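Local coordinates for protein beta-galactosidase (Bacteroides thetaiotaomicron, PDB 5MUJ) that probably hydrolyses glycosidic linkages in side chain B of the plant pectin rhamnogalacturonan II, whose oligosaccharide it binds in a pocket of a five-bladed beta-propeller, at residues Glu39-Pro44 with Met131-Ser136; Leu49-Thr54 with His58-Pro63; Thr64-Arg67 with Trp72-Thr75; His333-Ile338 with Val344-Cys349. All coordinates share one frame; numbering follows the deposited sequence.

Contact 1. Residues Glu39-Pro44 with Met131-Ser136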
loop_
_atom_site.group_PDB
_atom_site.type_symbol
_atom_site.label_atom_id
_atom_site.label_comp_id
_atom_site.label_asym_id
_atom_site.label_seq_id
_atom_site.Cartn_x
_atom_site.Cartn_y
_atom_site.Cartn_z
ATOM N N GLU A 39 -0.227 17.414 12.971
ATOM C CA GLU A 39 1.032 17.874 13.548
ATOM C C GLU A 39 1.862 16.663 13.961
ATOM O O GLU A 39 3.069 16.663 13.797
ATOM C CB GLU A 39 0.736 18.768 14.730
ATOM C CG GLU A 39 0.114 20.106 14.391
ATOM C CD GLU A 39 0.815 20.937 13.315
ATOM O OE1 GLU A 39 2.059 20.878 13.161
ATOM O OE2 GLU A 39 0.120 21.725 12.641
ATOM N N GLU A 40 1.213 15.620 14.467
ATOM C CA GLU A 40 1.902 14.378 14.866
ATOM C C GLU A 40 2.513 13.596 13.693
ATOM O O GLU A 40 3.575 12.994 13.843
ATOM C CB GLU A 40 0.927 13.491 15.664
ATOM C CG GLU A 40 1.466 12.159 16.194
ATOM C CD GLU A 40 2.564 12.288 17.242
ATOM O OE1 GLU A 40 2.709 13.371 17.852
ATOM O OE2 GLU A 40 3.247 11.265 17.462
ATOM N N VAL A 41 1.828 13.567 12.536
ATOM C CA VAL A 41 2.267 12.692 11.420
ATOM C C VAL A 41 3.017 13.389 10.287
ATOM O O VAL A 41 3.545 12.723 9.397
ATOM C CB VAL A 41 1.089 11.875 10.833
ATOM C CG1 VAL A 41 0.365 11.157 11.955
ATOM C CG2 VAL A 41 0.162 12.777 10.051
ATOM N N LYS A 42 3.108 14.714 10.317
ATOM C CA LYS A 42 3.655 15.425 9.168
ATOM C C LYS A 42 5.150 15.167 8.992
ATOM O O LYS A 42 5.871 14.969 9.980
ATOM C CB LYS A 42 3.359 16.925 9.209
ATOM C CG LYS A 42 4.007 17.647 10.392
ATOM C CD LYS A 42 3.611 19.116 10.461
ATOM C CE LYS A 42 4.542 19.907 11.382
ATOM N NZ LYS A 42 4.222 21.355 11.386
ATOM N N THR A 43 5.572 15.235 7.739
ATOM C CA THR A 43 6.931 15.034 7.296
ATOM C C THR A 43 7.310 16.039 6.213
ATOM O O THR A 43 7.227 15.752 5.024
ATOM C CB THR A 43 7.113 13.620 6.775
ATOM O OG1 THR A 43 6.155 13.376 5.711
ATOM C CG2 THR A 43 6.978 12.648 7.904
ATOM N N PRO A 44 7.706 17.260 6.619
ATOM C CA PRO A 44 8.035 18.312 5.662
ATOM C C PRO A 44 9.319 18.129 4.833
ATOM O O PRO A 44 9.456 18.780 3.789
ATOM C CB PRO A 44 8.201 19.550 6.569
ATOM C CG PRO A 44 7.401 19.244 7.781
ATOM C CD PRO A 44 7.639 17.790 7.993
HETATM N N MSE A 131 -0.175 -2.426 14.743
HETATM C CA MSE A 131 -0.804 -1.173 14.302
HETATM C C MSE A 131 -0.507 0.001 15.188
HETATM O O MSE A 131 -0.843 1.133 14.848
HETATM C CB MSE A 131 -2.318 -1.334 14.310
HETATM C CG MSE A 131 -2.736 -2.288 13.222
HETATM SE SE MSE A 131 -4.656 -2.578 13.437
HETATM C CE MSE A 131 -5.290 -0.893 12.647
ATOM N N GLU A 132 0.087 -0.251 16.346
ATOM C CA GLU A 132 0.387 0.843 17.288
ATOM C C GLU A 132 1.300 1.927 16.667
ATOM O O GLU A 132 2.464 1.653 16.319
ATOM C CB GLU A 132 0.980 0.308 18.581
ATOM C CG GLU A 132 1.344 1.448 19.541
ATOM C CD GLU A 132 1.474 1.039 20.991
ATOM O OE1 GLU A 132 2.069 -0.034 21.261
ATOM O OE2 GLU A 132 0.999 1.816 21.860
ATOM N N TRP A 133 0.762 3.138 16.530
ATOM C CA TRP A 133 1.547 4.318 16.148
ATOM C C TRP A 133 2.760 4.485 17.079
ATOM O O TRP A 133 2.635 4.584 18.295
ATOM C CB TRP A 133 0.700 5.589 16.191
ATOM C CG TRP A 133 1.484 6.858 15.896
ATOM C CD1 TRP A 133 1.861 7.800 16.800
ATOM C CD2 TRP A 133 1.975 7.309 14.619
ATOM N NE1 TRP A 133 2.529 8.806 16.180
ATOM C CE2 TRP A 133 2.653 8.527 14.853
ATOM C CE3 TRP A 133 1.937 6.794 13.321
ATOM C CZ2 TRP A 133 3.242 9.250 13.843
ATOM C CZ3 TRP A 133 2.518 7.505 12.306
ATOM C CH2 TRP A 133 3.190 8.730 12.579
ATOM N N GLY A 134 3.923 4.481 16.466
ATOM C CA GLY A 134 5.181 4.548 17.205
ATOM C C GLY A 134 5.516 3.328 18.060
ATOM O O GLY A 134 6.298 3.408 19.004
ATOM N N GLY A 135 4.949 2.180 17.721
ATOM C CA GLY A 135 5.143 0.971 18.499
ATOM C C GLY A 135 6.236 0.099 17.914
ATOM O O GLY A 135 7.215 0.603 17.340
ATOM N N SER A 136 6.060 -1.213 18.029
ATOM C CA SER A 136 7.123 -2.149 17.700
ATOM C C SER A 136 7.464 -2.210 16.219
ATOM O O SER A 136 8.599 -2.485 15.865
ATOM C CB SER A 136 6.779 -3.536 18.199
ATOM O OG SER A 136 5.785 -4.109 17.387
#
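With CG swung opposite its backbone N (chi1 -179°), E40 leaves the last turn of helix 31-41 and bends at the next bond to bring its carboxylate to the N-H edge of the indole of W133. That indole has likewise turned away from its own N (chi1 176°), reaching out from the type II turn E132-G135. The two side chains run antiparallel past one another. W133 NE1 gives its hydrogen to E40 OE2 at 2.9 Å, nearly straight at 171°. The acceptor lies in the indole plane and uses its anti lone pair, while the carboxylate itself stands steeply to the ring. V41 takes a face instead: its CG1 sits above the six-membered ring, 4.2 Å from the centroid and 3.8 Å from W133 CH2. M279 and F286 also touch both V41 and W133, extending this apolar patch. E40 OE2 has a second partner in K339, in a salt bridge. A single carboxylate oxygen thus serves an indole N-H and an ammonium, and the lysine probably stabilises its negative charge while the directional N-H bond probably helps to fix the rotation of the ring.

Contact 2. Residues Leu49-Thr54 with His58-Pro63; sequences LAVAPT and HKIDCP
I60 extends its side chain from strand 59-63 toward the backbone of V51-P53, and much of the contact can be read along its length. CB points at the opposing segment and divides the side chain into two arms. The short arm, CG2, lies 3.9 Å from V51 O and also brushes the CG1 methyl of V51. The longer arm continues through CG1 and, with chi2 at 175°, stretches straight out to CD1. That terminal methyl rests against the peptide link between A52 and P53, 3.6 Å from A52 C and 3.5 Å from P53 N. It also meets V51 CG1 at 3.9 Å and P53 CD at 4.1 Å, and so fits between a valine branch and a proline ring. The V51 and I60 side chains cross at about a right angle. Farther along, P53 turns its ring to the backbone of H58: CB is 3.3 Å from H58 O and CG is 3.5 Å from the same oxygen. I359 and Y76 add to the surroundings of I60, and A50 with V51 forms a classic beta bulge opposite I359.

On the other side of the strand, D61 belongs to the glycan pocket, where it forms a salt bridge with R357. No hydrogen bond joins the two segments. Their association therefore depends on shape and van der Waals contact, while the charged side chain of D61 points away from this apolar face.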
loop_
_atom_site.group_PDB
_atom_site.type_symbol
_atom_site.label_atom_id
_atom_site.label_comp_id
_atom_site.label_asym_id
_atom_site.label_seq_id
_atom_site.Cartn_x
_atom_site.Cartn_y
_atom_site.Cartn_z
ATOM N N LEU A 49 15.320 9.326 -2.448
ATOM C CA LEU A 49 15.010 7.941 -2.797
ATOM C C LEU A 49 15.605 6.965 -1.797
ATOM O O LEU A 49 16.729 7.180 -1.260
ATOM C CB LEU A 49 15.440 7.626 -4.220
ATOM C CG LEU A 49 14.701 8.433 -5.299
ATOM C CD1 LEU A 49 15.474 8.543 -6.592
ATOM C CD2 LEU A 49 13.314 7.840 -5.573
ATOM N N ALA A 50 14.848 5.917 -1.519
ATOM C CA ALA A 50 15.260 4.826 -0.650
ATOM C C ALA A 50 15.650 3.622 -1.515
ATOM O O ALA A 50 16.651 2.945 -1.283
ATOM C CB ALA A 50 14.099 4.429 0.242
ATOM N N VAL A 51 14.772 3.308 -2.464
ATOM C CA VAL A 51 14.958 2.218 -3.377
ATOM C C VAL A 51 14.602 2.667 -4.776
ATOM O O VAL A 51 13.452 3.022 -5.013
ATOM C CB VAL A 51 14.138 0.963 -2.971
ATOM C CG1 VAL A 51 14.564 -0.240 -3.808
ATOM C CG2 VAL A 51 14.353 0.594 -1.497
ATOM N N ALA A 52 15.540 2.596 -5.705
ATOM C CA ALA A 52 15.396 3.051 -7.061
ATOM C C ALA A 52 15.810 1.979 -8.072
ATOM O O ALA A 52 16.755 1.220 -7.832
ATOM C CB ALA A 52 16.213 4.300 -7.282
ATOM N N PRO A 53 15.093 1.906 -9.213
ATOM C CA PRO A 53 15.537 1.068 -10.324
ATOM C C PRO A 53 16.848 1.559 -10.922
ATOM O O PRO A 53 17.088 2.787 -10.964
ATOM C CB PRO A 53 14.386 1.192 -11.333
ATOM C CG PRO A 53 13.853 2.542 -11.075
ATOM C CD PRO A 53 13.933 2.734 -9.598
ATOM N N THR A 54 17.686 0.604 -11.303
ATOM C CA THR A 54 19.000 0.914 -11.891
ATOM C C THR A 54 18.948 1.095 -13.424
ATOM O O THR A 54 19.932 1.498 -14.028
ATOM C CB THR A 54 20.109 -0.096 -11.472
ATOM O OG1 THR A 54 19.727 -1.457 -11.731
ATOM C CG2 THR A 54 20.424 0.047 -9.994
ATOM N N HIS A 58 12.533 -1.027 -15.303
ATOM C CA HIS A 58 12.021 -1.515 -14.038
ATOM C C HIS A 58 11.409 -0.334 -13.326
ATOM O O HIS A 58 11.905 0.817 -13.428
ATOM C CB HIS A 58 13.097 -2.196 -13.156
ATOM C CG HIS A 58 13.724 -3.404 -13.784
ATOM N ND1 HIS A 58 13.252 -4.688 -13.597
ATOM C CD2 HIS A 58 14.797 -3.519 -14.597
ATOM C CE1 HIS A 58 14.002 -5.534 -14.279
ATOM N NE2 HIS A 58 14.945 -4.852 -14.896
ATOM N N LYS A 59 10.329 -0.609 -12.598
ATOM C CA LYS A 59 9.665 0.362 -11.766
ATOM C C LYS A 59 9.441 -0.263 -10.403
ATOM O O LYS A 59 9.051 -1.417 -10.314
ATOM C CB LYS A 59 8.318 0.760 -12.395
ATOM C CG LYS A 59 8.442 1.340 -13.789
ATOM C CD LYS A 59 7.066 1.602 -14.426
ATOM C CE LYS A 59 7.084 1.918 -15.921
ATOM N NZ LYS A 59 7.732 3.221 -16.260
ATOM N N ILE A 60 9.631 0.525 -9.354
ATOM C CA ILE A 60 9.613 0.061 -7.966
ATOM C C ILE A 60 8.545 0.838 -7.162
ATOM O O ILE A 60 8.534 2.073 -7.183
ATOM C CB ILE A 60 11.024 0.222 -7.337
ATOM C CG1 ILE A 60 11.964 -0.832 -7.949
ATOM C CG2 ILE A 60 10.949 0.096 -5.819
ATOM C CD1 ILE A 60 13.413 -0.713 -7.515
ATOM N N ASP A 61 7.732 0.119 -6.386
ATOM C CA ASP A 61 6.576 0.722 -5.704
ATOM C C ASP A 61 6.180 -0.075 -4.459
ATOM O O ASP A 61 6.766 -1.152 -4.158
ATOM C CB ASP A 61 5.420 0.761 -6.752
ATOM C CG ASP A 61 4.300 1.738 -6.461
ATOM O OD1 ASP A 61 4.103 2.229 -5.341
ATOM O OD2 ASP A 61 3.559 2.003 -7.427
ATOM N N CYS A 62 5.208 0.447 -3.735
ATOM C CA CYS A 62 4.415 -0.289 -2.765
ATOM C C CYS A 62 5.224 -0.781 -1.578
ATOM O O CYS A 62 5.307 -1.970 -1.360
ATOM C CB CYS A 62 3.725 -1.503 -3.407
ATOM S SG CYS A 62 2.610 -1.203 -4.793
ATOM N N PRO A 63 5.887 0.155 -0.848
ATOM C CA PRO A 63 6.575 -0.208 0.350
ATOM C C PRO A 63 5.722 -0.684 1.513
ATOM O O PRO A 63 4.657 -0.095 1.816
ATOM C CB PRO A 63 7.277 1.103 0.754
ATOM C CG PRO A 63 6.336 2.163 0.269
ATOM C CD PRO A 63 5.885 1.624 -1.053
#

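Contact 3. Residues Thr64-Arg67 with Trp72-Thr75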
loop_
_atom_site.group_PDB
_atom_site.type_symbol
_atom_site.label_atom_id
_atom_site.label_comp_id
_atom_site.label_asym_id
_atom_site.label_seq_id
_atom_site.Cartn_x
_atom_site.Cartn_y
_atom_site.Cartn_z
ATOM N N THR A 64 6.207 -1.729 2.174
ATOM C CA THR A 64 5.716 -2.103 3.481
ATOM C C THR A 64 6.946 -2.241 4.374
ATOM O O THR A 64 7.846 -3.033 4.065
ATOM C CB THR A 64 4.938 -3.431 3.455
ATOM O OG1 THR A 64 3.971 -3.406 2.410
ATOM C CG2 THR A 64 4.205 -3.687 4.767
ATOM N N VAL A 65 6.975 -1.475 5.452
ATOM C CA VAL A 65 8.172 -1.450 6.341
ATOM C C VAL A 65 7.841 -2.067 7.681
ATOM O O VAL A 65 6.824 -1.763 8.298
ATOM C CB VAL A 65 8.774 -0.040 6.551
ATOM C CG1 VAL A 65 9.942 -0.071 7.582
ATOM C CG2 VAL A 65 9.258 0.547 5.242
ATOM N N PHE A 66 8.745 -2.927 8.132
ATOM C CA PHE A 66 8.596 -3.570 9.419
ATOM C C PHE A 66 9.954 -3.891 10.061
ATOM O O PHE A 66 10.985 -3.720 9.447
ATOM C CB PHE A 66 7.722 -4.818 9.280
ATOM C CG PHE A 66 8.186 -5.781 8.224
ATOM C CD1 PHE A 66 7.892 -5.530 6.885
ATOM C CD2 PHE A 66 8.848 -6.966 8.552
ATOM C CE1 PHE A 66 8.312 -6.394 5.899
ATOM C CE2 PHE A 66 9.240 -7.842 7.566
ATOM C CZ PHE A 66 8.949 -7.562 6.240
ATOM N N ARG A 67 9.908 -4.336 11.304
ATOM C CA ARG A 67 11.133 -4.536 12.115
ATOM C C ARG A 67 11.161 -5.971 12.650
ATOM O O ARG A 67 10.150 -6.479 13.091
ATOM C CB ARG A 67 11.120 -3.486 13.233
ATOM C CG ARG A 67 11.834 -3.746 14.536
ATOM C CD ARG A 67 13.309 -3.370 14.499
ATOM N NE ARG A 67 13.653 -2.361 15.510
ATOM C CZ ARG A 67 13.599 -2.514 16.838
ATOM N NH1 ARG A 67 13.209 -3.663 17.395
ATOM N NH2 ARG A 67 13.932 -1.493 17.628
ATOM N N TRP A 72 15.527 -3.323 10.133
ATOM C CA TRP A 72 14.369 -2.844 9.405
ATOM C C TRP A 72 14.274 -3.561 8.046
ATOM O O TRP A 72 15.263 -3.734 7.337
ATOM C CB TRP A 72 14.434 -1.343 9.183
ATOM C CG TRP A 72 14.406 -0.566 10.478
ATOM C CD1 TRP A 72 15.475 -0.025 11.173
ATOM C CD2 TRP A 72 13.249 -0.268 11.251
ATOM N NE1 TRP A 72 15.036 0.574 12.317
ATOM C CE2 TRP A 72 13.668 0.465 12.379
ATOM C CE3 TRP A 72 11.888 -0.533 11.090
ATOM C CZ2 TRP A 72 12.763 0.915 13.353
ATOM C CZ3 TRP A 72 10.999 -0.074 12.053
ATOM C CH2 TRP A 72 11.423 0.654 13.146
ATOM N N LEU A 73 13.057 -3.976 7.692
ATOM C CA LEU A 73 12.800 -4.690 6.454
ATOM C C LEU A 73 11.742 -3.934 5.630
ATOM O O LEU A 73 10.935 -3.240 6.216
ATOM C CB LEU A 73 12.332 -6.084 6.811
ATOM C CG LEU A 73 13.347 -6.906 7.613
ATOM C CD1 LEU A 73 12.669 -8.123 8.190
ATOM C CD2 LEU A 73 14.508 -7.292 6.726
HETATM N N MSE A 74 11.895 -3.938 4.302
HETATM C CA MSE A 74 10.886 -3.354 3.409
HETATM C C MSE A 74 10.597 -4.322 2.298
HETATM O O MSE A 74 11.471 -4.672 1.525
HETATM C CB MSE A 74 11.398 -2.038 2.804
HETATM C CG MSE A 74 10.301 -1.384 1.947
HETATM SE SE MSE A 74 11.102 -0.118 0.710
HETATM C CE MSE A 74 11.913 1.086 2.039
ATOM N N THR A 75 9.328 -4.719 2.181
ATOM C CA THR A 75 8.900 -5.403 0.927
ATOM C C THR A 75 8.469 -4.341 -0.060
ATOM O O THR A 75 8.071 -3.271 0.333
ATOM C CB THR A 75 7.744 -6.461 1.050
ATOM O OG1 THR A 75 6.586 -5.893 1.696
ATOM C CG2 THR A 75 8.154 -7.669 1.760
HETATM O O HOH W 1 4.999 -4.430 0.125
#
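The F66 ring carries the CB of L73 over one face, offset toward the rim and 3.8 Å from the centroid. The W72 indole receives R67 CB in the same manner, 4.0 Å from the centroid of its six-membered ring. F66 can lie across its neighbour because CG sits between the backbone N and the carbonyl carbon (chi1 53°), which folds the ring over L73 and brings F66 CE2 to 3.5 Å from L73 CD1. The guanidinium of R67 passes farther from the indole, at most a weak cation-pi attraction, and H340 meets W72 edge-to-face. V65 shares the side of the sheet that bears R67, W72 and M74, and its CG2 lies 4.0 Å from M74 CG.

Between these two layers of side chains, F66 and L73 exchange a pair of backbone hydrogen bonds, the shorter from L73 N to F66 O at 2.7 Å. T64 and T75 exchange another. Their side chains lie side by side, and both hydroxyls donate to one water, 2.7 Å from T64 OG1 and 2.7 Å from T75 OG1. P126 and Y336, from two other sheets, touch T64. This is an antiparallel beta hairpin, the first two strands of one four-stranded blade in a five-bladed propeller.

Contact 4. Residues His333-Ile338 with Val344-Cys349; sequences HKSYVI and VYHFYC. With RAM (alpha-L-rhamnopyranose), chain B.
C349 O is gripped twice by one residue: H333 N donates to it at 3.0 Å, and H333 ND1 reaches the same oxygen at 3.1 Å from the opposite face of the carbonyl plane. The double hold is possible because the imidazole folds back between its backbone N and carbonyl carbon (chi1 74°). It fixes the rotation of the ring, whose plane contains the accepting oxygen, and directs NE2 outward to the rhamnose, with H333 NE2 and RAM O4 hydrogen-bonded at 2.8 Å. K334 lays its CG over the centre of one imidazole face, then runs on fully extended until NZ donates to RAM O3 at 2.6 Å. A salt bridge to D61 probably helps to hold the lysine in place.

Farther from the ligand, S335 OG and H346 NE2 share a hydrogen bond of 2.8 Å in which either may be the donor. V337 CG2 makes a CH-pi contact over the centre of one face of the H346 ring, 3.8 Å from its centroid, and V337 CG1 packs on V344 CG1 at 3.5 Å. Paired backbone bonds link Y336 with F347 and I338 with Y345, but the register slips by one residue toward H333. The arrangement is a beta hairpin with a beta bulge, in a propeller blade whose H333, K334 and R357 bind rhamnose together with Y158 from outside it.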
loop_
_atom_site.group_PDB
_atom_site.type_symbol
_atom_site.label_atom_id
_atom_site.label_comp_id
_atom_site.label_asym_id
_atom_site.label_seq_id
_atom_site.Cartn_x
_atom_site.Cartn_y
_atom_site.Cartn_z
ATOM N N HIS A 333 3.139 9.656 -3.869
ATOM C CA HIS A 333 1.928 8.941 -3.518
ATOM C C HIS A 333 2.155 7.499 -3.070
ATOM O O HIS A 333 3.085 6.824 -3.508
ATOM C CB HIS A 333 0.922 8.995 -4.701
ATOM C CG HIS A 333 1.268 8.127 -5.867
ATOM N ND1 HIS A 333 2.534 7.711 -6.184
ATOM C CD2 HIS A 333 0.462 7.544 -6.793
ATOM C CE1 HIS A 333 2.511 6.952 -7.264
ATOM N NE2 HIS A 333 1.257 6.836 -7.656
ATOM N N LYS A 334 1.206 7.034 -2.251
ATOM C CA LYS A 334 1.179 5.707 -1.620
ATOM C C LYS A 334 1.990 5.819 -0.371
ATOM O O LYS A 334 2.958 6.568 -0.377
ATOM C CB LYS A 334 1.580 4.587 -2.569
ATOM C CG LYS A 334 0.845 4.649 -3.906
ATOM C CD LYS A 334 1.141 3.446 -4.741
ATOM C CE LYS A 334 0.440 3.538 -6.079
ATOM N NZ LYS A 334 0.762 2.358 -6.904
ATOM N N SER A 335 1.535 5.232 0.728
ATOM C CA SER A 335 2.149 5.463 2.054
ATOM C C SER A 335 2.531 4.222 2.801
ATOM O O SER A 335 1.859 3.191 2.790
ATOM C CB SER A 335 1.172 6.232 2.957
ATOM O OG SER A 335 0.799 7.466 2.373
ATOM N N TYR A 336 3.664 4.339 3.487
ATOM C CA TYR A 336 3.919 3.566 4.685
ATOM C C TYR A 336 4.684 4.460 5.662
ATOM O O TYR A 336 5.644 5.095 5.279
ATOM C CB TYR A 336 4.678 2.272 4.379
ATOM C CG TYR A 336 4.273 1.170 5.290
ATOM C CD1 TYR A 336 4.817 1.053 6.571
ATOM C CD2 TYR A 336 3.254 0.250 4.914
ATOM C CE1 TYR A 336 4.400 0.072 7.439
ATOM C CE2 TYR A 336 2.851 -0.747 5.780
ATOM C CZ TYR A 336 3.426 -0.838 7.043
ATOM O OH TYR A 336 3.067 -1.820 7.941
ATOM N N VAL A 337 4.220 4.527 6.904
ATOM C CA VAL A 337 4.687 5.518 7.864
ATOM C C VAL A 337 5.224 4.833 9.136
ATOM O O VAL A 337 4.565 3.987 9.761
ATOM C CB VAL A 337 3.575 6.540 8.202
ATOM C CG1 VAL A 337 4.119 7.709 9.013
ATOM C CG2 VAL A 337 2.938 7.089 6.940
ATOM N N ILE A 338 6.441 5.194 9.526
ATOM C CA ILE A 338 7.032 4.649 10.721
ATOM C C ILE A 338 7.316 5.839 11.613
ATOM O O ILE A 338 7.942 6.788 11.149
ATOM C CB ILE A 338 8.379 3.949 10.418
ATOM C CG1 ILE A 338 8.209 2.771 9.449
ATOM C CG2 ILE A 338 9.032 3.476 11.700
ATOM C CD1 ILE A 338 7.411 1.594 9.984
ATOM N N VAL A 344 9.310 10.819 12.459
ATOM C CA VAL A 344 8.356 10.196 11.530
ATOM C C VAL A 344 8.969 10.036 10.149
ATOM O O VAL A 344 9.540 10.987 9.619
ATOM C CB VAL A 344 7.042 11.003 11.393
ATOM C CG1 VAL A 344 6.064 10.257 10.470
ATOM C CG2 VAL A 344 6.398 11.238 12.733
ATOM N N TYR A 345 8.888 8.809 9.606
ATOM C CA TYR A 345 9.407 8.480 8.288
ATOM C C TYR A 345 8.201 8.084 7.439
ATOM O O TYR A 345 7.536 7.100 7.755
ATOM C CB TYR A 345 10.396 7.298 8.329
ATOM C CG TYR A 345 11.605 7.476 9.241
ATOM C CD1 TYR A 345 11.496 7.360 10.633
ATOM C CD2 TYR A 345 12.865 7.713 8.705
ATOM C CE1 TYR A 345 12.606 7.539 11.453
ATOM C CE2 TYR A 345 13.973 7.869 9.521
ATOM C CZ TYR A 345 13.833 7.760 10.874
ATOM O OH TYR A 345 14.933 7.916 11.709
ATOM N N HIS A 346 7.964 8.834 6.372
ATOM C CA HIS A 346 6.871 8.575 5.469
ATOM C C HIS A 346 7.469 8.064 4.154
ATOM O O HIS A 346 8.048 8.836 3.398
ATOM C CB HIS A 346 6.048 9.830 5.262
ATOM C CG HIS A 346 4.717 9.585 4.592
ATOM N ND1 HIS A 346 3.596 10.313 4.933
ATOM C CD2 HIS A 346 4.332 8.777 3.554
ATOM C CE1 HIS A 346 2.567 9.933 4.178
ATOM N NE2 HIS A 346 2.981 9.014 3.338
ATOM N N PHE A 347 7.310 6.743 3.911
ATOM C CA PHE A 347 7.751 6.115 2.682
ATOM C C PHE A 347 6.677 6.248 1.611
ATOM O O PHE A 347 5.478 6.038 1.896
ATOM C CB PHE A 347 8.063 4.629 2.916
ATOM C CG PHE A 347 9.198 4.411 3.892
ATOM C CD1 PHE A 347 8.979 4.470 5.261
ATOM C CD2 PHE A 347 10.495 4.170 3.437
ATOM C CE1 PHE A 347 10.036 4.284 6.179
ATOM C CE2 PHE A 347 11.550 4.004 4.348
ATOM C CZ PHE A 347 11.306 4.054 5.705
ATOM N N TYR A 348 7.063 6.601 0.399
ATOM C CA TYR A 348 6.073 6.826 -0.671
ATOM C C TYR A 348 6.654 6.517 -2.014
ATOM O O TYR A 348 7.865 6.324 -2.122
ATOM C CB TYR A 348 5.540 8.258 -0.628
ATOM C CG TYR A 348 6.513 9.384 -1.000
ATOM C CD1 TYR A 348 7.391 9.952 -0.040
ATOM C CD2 TYR A 348 6.629 9.827 -2.290
ATOM C CE1 TYR A 348 8.215 10.995 -0.400
ATOM C CE2 TYR A 348 7.481 10.860 -2.661
ATOM C CZ TYR A 348 8.309 11.424 -1.690
ATOM O OH TYR A 348 9.173 12.483 -2.021
ATOM N N CYS A 349 5.813 6.388 -3.028
ATOM C CA CYS A 349 6.251 6.098 -4.392
ATOM C C CYS A 349 6.373 7.403 -5.158
ATOM O O CYS A 349 5.414 8.186 -5.229
ATOM C CB CYS A 349 5.276 5.147 -5.111
ATOM S SG CYS A 349 5.648 4.893 -6.858
HETATM C C1 RAM B . -2.722 3.665 -11.291
HETATM C C2 RAM B . -1.885 2.825 -10.361
HETATM C C3 RAM B . -0.476 3.414 -10.326
HETATM C C4 RAM B . -0.589 4.868 -9.865
HETATM C C5 RAM B . -1.548 5.752 -10.675
HETATM C C6 RAM B . -1.925 7.022 -9.931
HETATM O O2 RAM B . -2.509 2.838 -9.049
HETATM O O3 RAM B . 0.396 2.669 -9.472
HETATM O O4 RAM B . 0.686 5.475 -9.998
HETATM O O5 RAM B . -2.755 5.098 -11.140
#

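In the fold
The polar join lies between contacts 2 and 4, where D61 OD2 meets K334 NZ at 2.9 Å beside the bound rhamnose; the side chain of I60 in contact 2 is about 11 Å from that sugar, and the side chain of T64 in contact 3 is about 14 Å from it. Strand 59-68 serves contacts 2 and 3, and M74 touches V51 and P63 of the former and F347 of contact 4. Contact 1 is farther from contact 2, about 23 Å between centres, yet W133 CZ3 packs on V337 CG1 of contact 4 at 3.7 Å. Strand 45-51 completes the sheet containing contact 4, closing the propeller ring by pairing chain start with chain end.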